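Local structure of redox-sensing transcriptional repressor Rex (Thermoanaerobacter ethanolicus, 3WG9) at residues Leu15-Leu26 with Val68-Leu79. The protein probably represses transcription as a DNA-binding homodimer that responds to changes in the cellular NADH/NAD(+) redox state. Residues are numbered along the deposited sequence; the frame is centred on the assembly and turned at random.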
ATOM      1  N   LEU B  15      12.850   5.151  -1.135  1.00 29.14           N
ATOM      2  CA  LEU B  15      12.904   6.366  -1.994  1.00 29.23           C
ATOM      3  C   LEU B  15      11.582   7.105  -2.192  1.00 30.24           C
ATOM      4  O   LEU B  15      11.562   8.340  -2.217  1.00 28.21           O
ATOM      5  CB  LEU B  15      13.558   6.079  -3.370  1.00 28.69           C
ATOM      6  CG  LEU B  15      14.997   5.501  -3.335  1.00 31.59           C
ATOM      7  CD1 LEU B  15      15.482   5.061  -4.719  1.00 28.33           C
ATOM      8  CD2 LEU B  15      15.987   6.588  -2.778  1.00 35.08           C
ATOM      9  N   PRO B  16      10.475   6.376  -2.472  1.00 30.40           N
ATOM     10  CA  PRO B  16       9.201   7.110  -2.546  1.00 31.39           C
ATOM     11  C   PRO B  16       8.790   7.777  -1.233  1.00 31.05           C
ATOM     12  O   PRO B  16       8.109   8.793  -1.295  1.00 30.09           O
ATOM     13  CB  PRO B  16       8.174   6.051  -3.008  1.00 29.59           C
ATOM     14  CG  PRO B  16       9.090   4.934  -3.623  1.00 31.39           C
ATOM     15  CD  PRO B  16      10.301   4.945  -2.735  1.00 30.05           C
ATOM     16  N   ARG B  17       9.128   7.181  -0.098  1.00 29.29           N
ATOM     17  CA  ARG B  17       8.865   7.830   1.197  1.00 31.95           C
ATOM     18  C   ARG B  17       9.645   9.153   1.280  1.00 32.58           C
ATOM     19  O   ARG B  17       9.076  10.199   1.635  1.00 31.37           O
ATOM     20  CB  ARG B  17       9.244   6.921   2.359  1.00 31.21           C
ATOM     21  CG  ARG B  17       8.541   5.540   2.363  1.00 36.84           C
ATOM     22  CD  ARG B  17       8.974   4.740   3.614  1.00 40.67           C
ATOM     23  NE  ARG B  17       8.702   5.521   4.823  1.00 47.11           N
ATOM     24  CZ  ARG B  17       9.544   5.636   5.855  1.00 49.55           C
ATOM     25  NH1 ARG B  17      10.724   5.033   5.839  1.00 48.46           N
ATOM     26  NH2 ARG B  17       9.184   6.335   6.918  1.00 49.21           N
ATOM     27  N   TYR B  18      10.917   9.184   0.838  1.00 32.34           N
ATOM     28  CA  TYR B  18      11.595  10.501   0.874  1.00 30.80           C
ATOM     29  C   TYR B  18      10.904  11.492  -0.045  1.00 33.10           C
ATOM     30  O   TYR B  18      10.680  12.663   0.325  1.00 33.69           O
ATOM     31  CB  TYR B  18      13.046  10.366   0.438  1.00 32.70           C
ATOM     32  CG  TYR B  18      13.860   9.351   1.214  1.00 30.94           C
ATOM     33  CD1 TYR B  18      13.656   9.118   2.573  1.00 34.90           C
ATOM     34  CD2 TYR B  18      14.891   8.679   0.588  1.00 35.15           C
ATOM     35  CE1 TYR B  18      14.444   8.209   3.281  1.00 37.48           C
ATOM     36  CE2 TYR B  18      15.705   7.810   1.289  1.00 33.73           C
ATOM     37  CZ  TYR B  18      15.476   7.555   2.626  1.00 34.72           C
ATOM     38  OH  TYR B  18      16.286   6.621   3.247  1.00 33.85           O
ATOM     39  N   HIS B  19      10.530  11.042  -1.251  1.00 31.09           N
ATOM     40  CA  HIS B  19       9.930  11.929  -2.273  1.00 34.24           C
ATOM     41  C   HIS B  19       8.609  12.530  -1.727  1.00 35.00           C
ATOM     42  O   HIS B  19       8.310  13.722  -1.851  1.00 36.05           O
ATOM     43  CB  HIS B  19       9.627  11.044  -3.508  1.00 33.31           C
ATOM     44  CG  HIS B  19       9.100  11.788  -4.689  1.00 36.76           C
ATOM     45  ND1 HIS B  19       7.749  11.876  -4.979  1.00 37.89           N
ATOM     46  CD2 HIS B  19       9.740  12.479  -5.661  1.00 36.94           C
ATOM     47  CE1 HIS B  19       7.583  12.578  -6.087  1.00 38.61           C
ATOM     48  NE2 HIS B  19       8.776  12.960  -6.520  1.00 40.70           N
ATOM     49  N   ARG B  20       7.785  11.694  -1.134  1.00 34.52           N
ATOM     50  CA  ARG B  20       6.472  12.133  -0.629  1.00 35.26           C
ATOM     51  C   ARG B  20       6.599  13.157   0.535  1.00 35.61           C
ATOM     52  O   ARG B  20       5.834  14.105   0.645  1.00 36.54           O
ATOM     53  CB  ARG B  20       5.732  10.869  -0.109  1.00 35.61           C
ATOM     54  CG  ARG B  20       4.244  11.088   0.334  1.00 35.26           C
ATOM     55  CD  ARG B  20       3.437   9.752   0.408  1.00 35.59           C
ATOM     56  NE  ARG B  20       4.169   8.641   0.999  1.00 31.61           N
ATOM     57  CZ  ARG B  20       4.350   8.451   2.310  1.00 36.13           C
ATOM     58  NH1 ARG B  20       3.875   9.345   3.162  1.00 38.10           N
ATOM     59  NH2 ARG B  20       5.029   7.395   2.798  1.00 28.22           N
ATOM     60  N   TYR B  21       7.548  12.939   1.428  1.00 35.04           N
ATOM     61  CA  TYR B  21       7.782  13.863   2.522  1.00 38.95           C
ATOM     62  C   TYR B  21       8.332  15.225   2.036  1.00 40.05           C
ATOM     63  O   TYR B  21       7.812  16.258   2.470  1.00 42.43           O
ATOM     64  CB  TYR B  21       8.657  13.266   3.622  1.00 37.53           C
ATOM     65  CG  TYR B  21       8.899  14.226   4.762  1.00 46.34           C
ATOM     66  CD1 TYR B  21       7.821  14.812   5.432  1.00 53.55           C
ATOM     67  CD2 TYR B  21      10.186  14.562   5.168  1.00 50.16           C
ATOM     68  CE1 TYR B  21       7.997  15.713   6.460  1.00 58.32           C
ATOM     69  CE2 TYR B  21      10.380  15.474   6.228  1.00 57.58           C
ATOM     70  CZ  TYR B  21       9.273  16.038   6.866  1.00 60.17           C
ATOM     71  OH  TYR B  21       9.407  16.927   7.913  1.00 67.43           O
ATOM     72  N   LEU B  22       9.318  15.217   1.134  1.00 39.96           N
ATOM     73  CA  LEU B  22       9.823  16.409   0.438  1.00 41.77           C
ATOM     74  C   LEU B  22       8.775  17.188  -0.370  1.00 43.90           C
ATOM     75  O   LEU B  22       8.835  18.429  -0.475  1.00 43.53           O
ATOM     76  CB  LEU B  22      10.975  16.030  -0.488  1.00 41.82           C
ATOM     77  CG  LEU B  22      12.270  15.865   0.328  1.00 45.06           C
ATOM     78  CD1 LEU B  22      13.244  14.942  -0.377  1.00 50.13           C
ATOM     79  CD2 LEU B  22      12.913  17.209   0.632  1.00 45.01           C
ATOM     80  N   GLU B  23       7.861  16.460  -1.008  1.00 42.40           N
ATOM     81  CA  GLU B  23       6.755  17.083  -1.711  1.00 45.34           C
ATOM     82  C   GLU B  23       5.918  17.954  -0.765  1.00 46.53           C
ATOM     83  O   GLU B  23       5.566  19.088  -1.089  1.00 47.98           O
ATOM     84  CB  GLU B  23       5.910  16.002  -2.413  1.00 45.17           C
ATOM     85  CG  GLU B  23       4.873  16.548  -3.358  1.00 48.99           C
ATOM     86  CD  GLU B  23       4.207  15.402  -4.141  1.00 54.83           C
ATOM     87  OE1 GLU B  23       3.118  14.957  -3.729  1.00 60.60           O
ATOM     88  OE2 GLU B  23       4.803  14.892  -5.104  1.00 51.58           O
ATOM     89  N   GLU B  24       5.649  17.453   0.434  1.00 46.16           N
ATOM     90  CA  GLU B  24       4.856  18.169   1.413  1.00 49.97           C
ATOM     91  C   GLU B  24       5.579  19.432   1.883  1.00 52.15           C
ATOM     92  O   GLU B  24       4.975  20.498   1.936  1.00 55.27           O
ATOM     93  CB  GLU B  24       4.533  17.237   2.567  1.00 48.88           C
ATOM     94  CG  GLU B  24       3.792  17.846   3.771  1.00 58.15           C
ATOM     95  CD  GLU B  24       3.628  16.811   4.888  1.00 67.12           C
ATOM     96  OE1 GLU B  24       3.966  17.093   6.063  1.00 69.61           O
ATOM     97  OE2 GLU B  24       3.223  15.671   4.567  1.00 70.87           O
ATOM     98  N   LEU B  25       6.878  19.322   2.144  1.00 52.19           N
ATOM     99  CA  LEU B  25       7.720  20.466   2.496  1.00 53.11           C
ATOM    100  C   LEU B  25       7.804  21.474   1.352  1.00 54.69           C
ATOM    101  O   LEU B  25       7.775  22.683   1.576  1.00 56.68           O
ATOM    102  CB  LEU B  25       9.139  20.003   2.889  1.00 52.67           C
ATOM    103  CG  LEU B  25       9.455  19.040   4.042  1.00 52.28           C
ATOM    104  CD1 LEU B  25      10.936  18.688   4.026  1.00 50.12           C
ATOM    105  CD2 LEU B  25       9.066  19.572   5.424  1.00 53.96           C
ATOM    106  N   LEU B  26       7.937  20.989   0.129  1.00 54.68           N
ATOM    107  CA  LEU B  26       7.996  21.865  -1.012  1.00 57.17           C
ATOM    108  C   LEU B  26       6.667  22.617  -1.181  1.00 60.63           C
ATOM    109  O   LEU B  26       6.659  23.813  -1.484  1.00 63.33           O
ATOM    110  CB  LEU B  26       8.381  21.095  -2.280  1.00 55.49           C
ATOM    111  CG  LEU B  26       8.479  21.930  -3.551  1.00 56.73           C
ATOM    112  CD1 LEU B  26       9.722  22.839  -3.605  1.00 55.43           C
ATOM    113  CD2 LEU B  26       8.418  20.982  -4.737  1.00 59.60           C
ATOM    114  N   VAL B  68      15.359  21.507  -0.209  1.00 50.65           N
ATOM    115  CA  VAL B  68      14.145  20.736  -0.417  1.00 48.28           C
ATOM    116  C   VAL B  68      13.848  20.579  -1.892  1.00 48.69           C
ATOM    117  O   VAL B  68      13.629  19.462  -2.365  1.00 47.80           O
ATOM    118  CB  VAL B  68      12.965  21.404   0.297  1.00 48.83           C
ATOM    119  CG1 VAL B  68      11.635  20.824  -0.177  1.00 47.81           C
ATOM    120  CG2 VAL B  68      13.120  21.287   1.794  1.00 47.72           C
ATOM    121  N   GLU B  69      13.830  21.687  -2.635  1.00 50.67           N
ATOM    122  CA  GLU B  69      13.387  21.629  -4.018  1.00 51.57           C
ATOM    123  C   GLU B  69      14.348  20.781  -4.841  1.00 51.47           C
ATOM    124  O   GLU B  69      13.930  20.061  -5.750  1.00 49.68           O
ATOM    125  CB  GLU B  69      13.257  23.031  -4.636  1.00 55.46           C
ATOM    126  CG  GLU B  69      12.696  23.041  -6.071  1.00 59.82           C
ATOM    127  CD  GLU B  69      12.583  24.472  -6.613  1.00 70.68           C
ATOM    128  OE1 GLU B  69      12.023  25.330  -5.885  1.00 73.71           O
ATOM    129  OE2 GLU B  69      13.116  24.772  -7.717  1.00 73.36           O
ATOM    130  N   GLU B  70      15.645  20.885  -4.557  1.00 51.26           N
ATOM    131  CA  GLU B  70      16.631  20.162  -5.370  1.00 50.79           C
ATOM    132  C   GLU B  70      16.626  18.669  -5.030  1.00 47.40           C
ATOM    133  O   GLU B  70      16.832  17.830  -5.909  1.00 45.74           O
ATOM    134  CB  GLU B  70      18.044  20.725  -5.148  1.00 53.16           C
ATOM    135  CG  GLU B  70      18.166  22.153  -5.655  1.00 61.54           C
ATOM    136  CD  GLU B  70      19.610  22.669  -5.715  1.00 72.01           C
ATOM    137  OE1 GLU B  70      20.403  22.337  -4.805  1.00 69.36           O
ATOM    138  OE2 GLU B  70      19.931  23.411  -6.685  1.00 78.09           O
ATOM    139  N   LEU B  71      16.461  18.357  -3.751  1.00 44.88           N
ATOM    140  CA  LEU B  71      16.418  16.951  -3.345  1.00 43.76           C
ATOM    141  C   LEU B  71      15.147  16.359  -3.945  1.00 43.13           C
ATOM    142  O   LEU B  71      15.174  15.264  -4.560  1.00 42.79           O
ATOM    143  CB  LEU B  71      16.525  16.779  -1.835  1.00 41.76           C
ATOM    144  CG  LEU B  71      16.354  15.371  -1.236  1.00 40.31           C
ATOM    145  CD1 LEU B  71      17.201  14.346  -1.986  1.00 39.11           C
ATOM    146  CD2 LEU B  71      16.565  15.339   0.251  1.00 40.74           C
ATOM    147  N   TYR B  72      14.051  17.091  -3.783  1.00 42.56           N
ATOM    148  CA  TYR B  72      12.790  16.638  -4.359  1.00 43.35           C
ATOM    149  C   TYR B  72      12.917  16.351  -5.854  1.00 43.35           C
ATOM    150  O   TYR B  72      12.482  15.287  -6.336  1.00 41.34           O
ATOM    151  CB  TYR B  72      11.662  17.644  -4.104  1.00 43.68           C
ATOM    152  CG  TYR B  72      10.382  17.239  -4.768  1.00 45.91           C
ATOM    153  CD1 TYR B  72       9.581  16.239  -4.191  1.00 46.19           C
ATOM    154  CD2 TYR B  72       9.983  17.808  -5.987  1.00 45.11           C
ATOM    155  CE1 TYR B  72       8.397  15.840  -4.793  1.00 45.80           C
ATOM    156  CE2 TYR B  72       8.777  17.391  -6.609  1.00 50.11           C
ATOM    157  CZ  TYR B  72       7.999  16.427  -5.976  1.00 48.42           C
ATOM    158  OH  TYR B  72       6.816  15.973  -6.521  1.00 54.28           O
ATOM    159  N   ASN B  73      13.491  17.296  -6.603  1.00 43.85           N
ATOM    160  CA  ASN B  73      13.627  17.104  -8.041  1.00 44.78           C
ATOM    161  C   ASN B  73      14.552  15.939  -8.394  1.00 44.76           C
ATOM    162  O   ASN B  73      14.291  15.217  -9.363  1.00 44.36           O
ATOM    163  CB  ASN B  73      14.057  18.400  -8.770  1.00 50.16           C
ATOM    164  CG  ASN B  73      12.969  19.465  -8.766  1.00 51.48           C
ATOM    165  OD1 ASN B  73      11.783  19.170  -8.687  1.00 52.66           O
ATOM    166  ND2 ASN B  73      13.378  20.721  -8.849  1.00 57.92           N
ATOM    167  N   ASN B  74      15.608  15.748  -7.614  1.00 42.42           N
ATOM    168  CA  ASN B  74      16.504  14.592  -7.751  1.00 44.55           C
ATOM    169  C   ASN B  74      15.705  13.283  -7.557  1.00 40.18           C
ATOM    170  O   ASN B  74      15.784  12.384  -8.387  1.00 39.58           O
ATOM    171  CB  ASN B  74      17.638  14.682  -6.708  1.00 44.42           C
ATOM    172  CG  ASN B  74      18.699  13.554  -6.820  1.00 51.12           C
ATOM    173  OD1 ASN B  74      19.086  13.124  -7.903  1.00 52.41           O
ATOM    174  ND2 ASN B  74      19.204  13.114  -5.663  1.00 52.80           N
ATOM    175  N   LEU B  75      14.933  13.199  -6.480  1.00 38.07           N
ATOM    176  CA  LEU B  75      14.129  11.998  -6.239  1.00 36.82           C
ATOM    177  C   LEU B  75      13.094  11.709  -7.345  1.00 37.10           C
ATOM    178  O   LEU B  75      12.873  10.566  -7.739  1.00 35.65           O
ATOM    179  CB  LEU B  75      13.491  12.115  -4.879  1.00 33.42           C
ATOM    180  CG  LEU B  75      14.525  11.914  -3.778  1.00 36.09           C
ATOM    181  CD1 LEU B  75      13.944  12.466  -2.484  1.00 33.90           C
ATOM    182  CD2 LEU B  75      14.858  10.404  -3.671  1.00 35.32           C
ATOM    183  N   THR B  76      12.513  12.755  -7.901  1.00 37.54           N
ATOM    184  CA  THR B  76      11.584  12.595  -9.000  1.00 38.50           C
ATOM    185  C   THR B  76      12.257  11.904 -10.170  1.00 37.82           C
ATOM    186  O   THR B  76      11.692  10.980 -10.780  1.00 37.71           O
ATOM    187  CB  THR B  76      11.050  13.968  -9.492  1.00 38.81           C
ATOM    188  OG1 THR B  76      10.277  14.550  -8.443  1.00 40.82           O
ATOM    189  CG2 THR B  76      10.143  13.778 -10.727  1.00 43.11           C
ATOM    190  N   LYS B  77      13.457  12.378 -10.508  1.00 39.94           N
ATOM    191  CA  LYS B  77      14.270  11.792 -11.568  1.00 39.30           C
ATOM    192  C   LYS B  77      14.652  10.348 -11.251  1.00 37.25           C
ATOM    193  O   LYS B  77      14.584   9.470 -12.111  1.00 36.56           O
ATOM    194  CB  LYS B  77      15.563  12.627 -11.756  1.00 43.38           C
ATOM    195  CG  LYS B  77      16.620  11.982 -12.692  1.00 47.99           C
ATOM    196  CD  LYS B  77      17.960  12.761 -12.876  1.00 57.14           C
ATOM    197  CE  LYS B  77      18.842  12.623 -11.634  1.00 61.96           C
ATOM    198  NZ  LYS B  77      20.276  12.300 -11.884  1.00 64.32           N
ATOM    199  N   ILE B  78      15.138  10.110 -10.030  1.00 34.85           N
ATOM    200  CA  ILE B  78      15.589   8.760  -9.641  1.00 34.41           C
ATOM    201  C   ILE B  78      14.399   7.778  -9.741  1.00 31.21           C
ATOM    202  O   ILE B  78      14.567   6.616 -10.154  1.00 32.47           O
ATOM    203  CB  ILE B  78      16.123   8.780  -8.180  1.00 33.83           C
ATOM    204  CG1 ILE B  78      17.501   9.444  -8.151  1.00 34.87           C
ATOM    205  CG2 ILE B  78      16.270   7.378  -7.596  1.00 33.50           C
ATOM    206  CD1 ILE B  78      17.822   9.894  -6.681  1.00 36.48           C
ATOM    207  N   LEU B  79      13.217   8.256  -9.407  1.00 30.19           N
ATOM    208  CA  LEU B  79      12.013   7.370  -9.395  1.00 30.57           C
ATOM    209  C   LEU B  79      11.391   7.201 -10.774  1.00 32.83           C
ATOM    210  O   LEU B  79      10.367   6.512 -10.895  1.00 30.01           O
ATOM    211  CB  LEU B  79      10.936   7.922  -8.443  1.00 30.71           C
ATOM    212  CG  LEU B  79      11.412   7.791  -7.004  1.00 28.78           C
ATOM    213  CD1 LEU B  79      10.528   8.657  -6.123  1.00 32.19           C
ATOM    214  CD2 LEU B  79      11.374   6.321  -6.596  1.00 28.77           C
TER
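V68 opens the second helix against the end of the first: its CG1 packs on the backbone of L22 and L26 and on CB of L25. One turn on, L71 meets L22 tightly, CG lying 3.3 Å from L22 CD1, and L22 is a knob among V68, L71, Y72 and L75. Y72 has CG anti to the backbone N (chi1 176°), which carries its ring across to the first helix, into the hole formed by H19, L22, E23 and L26. There the ring makes an offset stack with the H19 imidazole, centroids 4.5 Å apart and planes at 26°, while Y72 OH donates to the anti lone pair of E23 OE2 at 2.7 Å. With an alanine here, the E23 carboxylate would probably lose this donor and H19 its stacking partner. L75 is the next knob, its CD1 3.7 Å from Y18 CB; L53 of helix 46-54 also touches it. T76 OG1 lies at the edge of the H19 ring, 2.9 Å from NE2 in a hydrogen bond. At the far end I78 CG2 meets L15 CD1, and L79 CD1 reaches H19 CB. The axes of the two segments approach to 9.2 Å, and their N-to-C directions differ by 142°, so within the winged-helix domain the helices run in opposed directions but cross at a marked slant. Chemically, the interface pairs a leucine-rich interior with a polar flank, where stacking and the T76 bond together restrict rotation of the H19 ring.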